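Local coordinates for fiber (Human adenovirus 48, PDB 6FJQ), which forms the trimeric knob at the tip of the viral fiber and probably makes the primary attachment to host-cell receptors, at residues 88-93 with 100-105. Residues are numbered along the deposited sequence; the frame is centred on the assembly and turned at random.
Sequences WNYRSN and AYEEAV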
loop_
_atom_site.group_PDB
_atom_site.type_symbol
_atom_site.label_atom_id
_atom_site.label_comp_id
_atom_site.label_asym_id
_atom_site.label_seq_id
_atom_site.Cartn_x
_atom_site.Cartn_y
_atom_site.Cartn_z
ATOM N N TRP A 88 10.929 20.635 -7.963
ATOM C CA TRP A 88 10.189 20.245 -6.743
ATOM C C TRP A 88 9.460 21.421 -6.101
ATOM O O TRP A 88 10.089 22.317 -5.549
ATOM C CB TRP A 88 11.156 19.633 -5.759
ATOM C CG TRP A 88 10.629 19.284 -4.435
ATOM C CD1 TRP A 88 10.820 19.969 -3.258
ATOM C CD2 TRP A 88 9.898 18.119 -4.094
ATOM N NE1 TRP A 88 10.233 19.296 -2.208
ATOM C CE2 TRP A 88 9.651 18.159 -2.713
ATOM C CE3 TRP A 88 9.409 17.028 -4.831
ATOM C CZ2 TRP A 88 8.942 17.138 -2.061
ATOM C CZ3 TRP A 88 8.698 16.019 -4.161
ATOM C CH2 TRP A 88 8.483 16.083 -2.810
ATOM N N ASN A 89 8.132 21.403 -6.176
ATOM C CA ASN A 89 7.322 22.422 -5.562
ATOM C C ASN A 89 5.929 21.868 -5.307
ATOM O O ASN A 89 5.679 20.748 -5.628
ATOM C CB ASN A 89 7.309 23.677 -6.468
ATOM C CG ASN A 89 7.186 24.992 -5.672
ATOM O OD1 ASN A 89 7.651 25.149 -4.513
ATOM N ND2 ASN A 89 6.560 25.954 -6.303
ATOM N N TYR A 90 5.066 22.654 -4.670
ATOM C CA TYR A 90 3.611 22.417 -4.573
ATOM C C TYR A 90 2.948 22.376 -5.959
ATOM O O TYR A 90 3.526 22.756 -6.978
ATOM C CB TYR A 90 2.919 23.516 -3.726
ATOM C CG TYR A 90 3.231 23.507 -2.239
ATOM C CD1 TYR A 90 2.542 22.651 -1.368
ATOM C CD2 TYR A 90 4.190 24.370 -1.679
ATOM C CE1 TYR A 90 2.829 22.630 -0.006
ATOM C CE2 TYR A 90 4.480 24.344 -0.306
ATOM C CZ TYR A 90 3.803 23.468 0.517
ATOM O OH TYR A 90 4.077 23.422 1.849
ATOM N N ARG A 91 1.714 21.906 -5.980
ATOM C CA ARG A 91 0.927 21.797 -7.196
ATOM C C ARG A 91 0.221 23.130 -7.371
ATOM O O ARG A 91 -0.169 23.746 -6.390
ATOM C CB ARG A 91 -0.057 20.619 -7.045
ATOM C CG ARG A 91 -0.916 20.347 -8.276
ATOM C CD ARG A 91 -1.170 18.856 -8.579
ATOM N NE ARG A 91 -2.544 18.509 -8.987
ATOM C CZ ARG A 91 -3.134 18.788 -10.161
ATOM N NH1 ARG A 91 -2.540 19.468 -11.139
ATOM N NH2 ARG A 91 -4.364 18.370 -10.358
ATOM N N SER A 92 0.083 23.597 -8.607
ATOM C CA SER A 92 -0.603 24.864 -8.957
ATOM C C SER A 92 -1.069 25.794 -7.751
ATOM O O SER A 92 -0.245 26.116 -6.888
ATOM C CB SER A 92 -1.714 24.576 -10.005
ATOM O OG SER A 92 -2.280 25.775 -10.494
ATOM N N ASN A 93 -2.347 26.209 -7.685
ATOM C CA ASN A 93 -2.937 27.238 -6.693
ATOM C C ASN A 93 -2.592 28.803 -6.814
ATOM O O ASN A 93 -3.034 29.459 -7.786
ATOM C CB ASN A 93 -2.922 26.702 -5.225
ATOM C CG ASN A 93 -3.667 27.616 -4.238
ATOM O OD1 ASN A 93 -4.677 28.271 -4.557
ATOM N ND2 ASN A 93 -3.140 27.679 -3.026
ATOM N N ALA A 100 9.073 28.711 -7.253
ATOM C CA ALA A 100 9.678 27.971 -6.121
ATOM C C ALA A 100 9.866 28.753 -4.767
ATOM O O ALA A 100 10.890 29.393 -4.541
ATOM C CB ALA A 100 10.982 27.280 -6.561
ATOM N N TYR A 101 8.867 28.692 -3.889
ATOM C CA TYR A 101 8.985 29.175 -2.482
ATOM C C TYR A 101 8.961 27.887 -1.602
ATOM O O TYR A 101 8.599 26.789 -2.088
ATOM C CB TYR A 101 7.870 30.280 -2.091
ATOM C CG TYR A 101 6.614 29.767 -1.291
ATOM C CD1 TYR A 101 6.679 29.531 0.121
ATOM C CD2 TYR A 101 5.410 29.439 -1.949
ATOM C CE1 TYR A 101 5.606 28.985 0.812
ATOM C CE2 TYR A 101 4.330 28.911 -1.243
ATOM C CZ TYR A 101 4.442 28.693 0.124
ATOM O OH TYR A 101 3.383 28.187 0.798
ATOM N N GLU A 102 9.305 28.047 -0.322
ATOM C CA GLU A 102 8.671 27.161 0.642
ATOM C C GLU A 102 8.579 27.584 2.139
ATOM O O GLU A 102 9.208 28.521 2.573
ATOM C CB GLU A 102 9.322 25.722 0.490
ATOM C CG GLU A 102 8.487 24.437 0.583
ATOM C CD GLU A 102 8.764 23.452 -0.540
ATOM O OE1 GLU A 102 8.282 23.922 -1.604
ATOM O OE2 GLU A 102 9.409 22.317 -0.366
ATOM N N GLU A 103 7.587 26.971 2.790
ATOM C CA GLU A 103 7.692 26.153 4.025
ATOM C C GLU A 103 6.871 24.848 3.714
ATOM O O GLU A 103 5.907 24.899 2.941
ATOM C CB GLU A 103 7.126 26.864 5.287
ATOM C CG GLU A 103 6.620 25.956 6.451
ATOM C CD GLU A 103 5.226 25.330 6.242
ATOM O OE1 GLU A 103 4.338 25.982 5.644
ATOM O OE2 GLU A 103 4.997 24.179 6.670
ATOM N N ALA A 104 7.211 23.702 4.313
ATOM C CA ALA A 104 6.412 22.488 4.107
ATOM C C ALA A 104 6.537 21.440 5.250
ATOM O O ALA A 104 6.622 20.247 5.023
ATOM C CB ALA A 104 6.751 21.884 2.759
ATOM N N VAL A 105 6.478 21.896 6.486
ATOM C CA VAL A 105 6.758 21.050 7.634
ATOM C C VAL A 105 5.721 19.963 7.771
ATOM O O VAL A 105 6.054 18.836 8.134
ATOM C CB VAL A 105 6.943 21.892 8.935
ATOM C CG1 VAL A 105 6.902 21.037 10.200
ATOM C CG2 VAL A 105 8.278 22.630 8.859
#
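Tyr-90, Glu-102 and Asn-89 carry most of this contact, in which strand 88-90, an edge strand, within its chain, of one antiparallel sheet of the knob's beta-sandwich, is crossed by the loop that follows it. The loop runs on past the strand, their directions 69° apart; the sheet partner of strand 88-90 is strand 4-7, through a backbone bond between Asn-89 and Trp-6. In Tyr-90, CG stands anti to the carbonyl carbon (chi1 -69°). The CB bond points toward the loop, and OH donates a hydrogen bond of 2.6 Å to Glu-103 O. That oxygen lies at the ring's edge, near its plane, and receives the bond on a lone pair. A tyrosine suits this place because its rigid ring carries a hydroxyl to a carbonyl of the loop while offering carbon surface on the way: Tyr-90 CZ packs 4.0 Å from the Ala-104 CB methyl. Glutamate suits its place by its flexible chain: the bend at chi2 (132°) sets CD of Glu-102, and with it the carboxylate, beside Trp-88 and Asn-89. Asn-89 offers a short, flat amide that lies alongside this group, nearly coplanar with it, the two side chains running antiparallel. Glu-102 OE1 is 4.0 Å from Tyr-90 CE2. The Trp-88 indole crosses the Glu-102 side chain at about a right angle while packing on Leu-5 and Phe-27, and its NE1 comes within 3.6 Å of Glu-102 OE2.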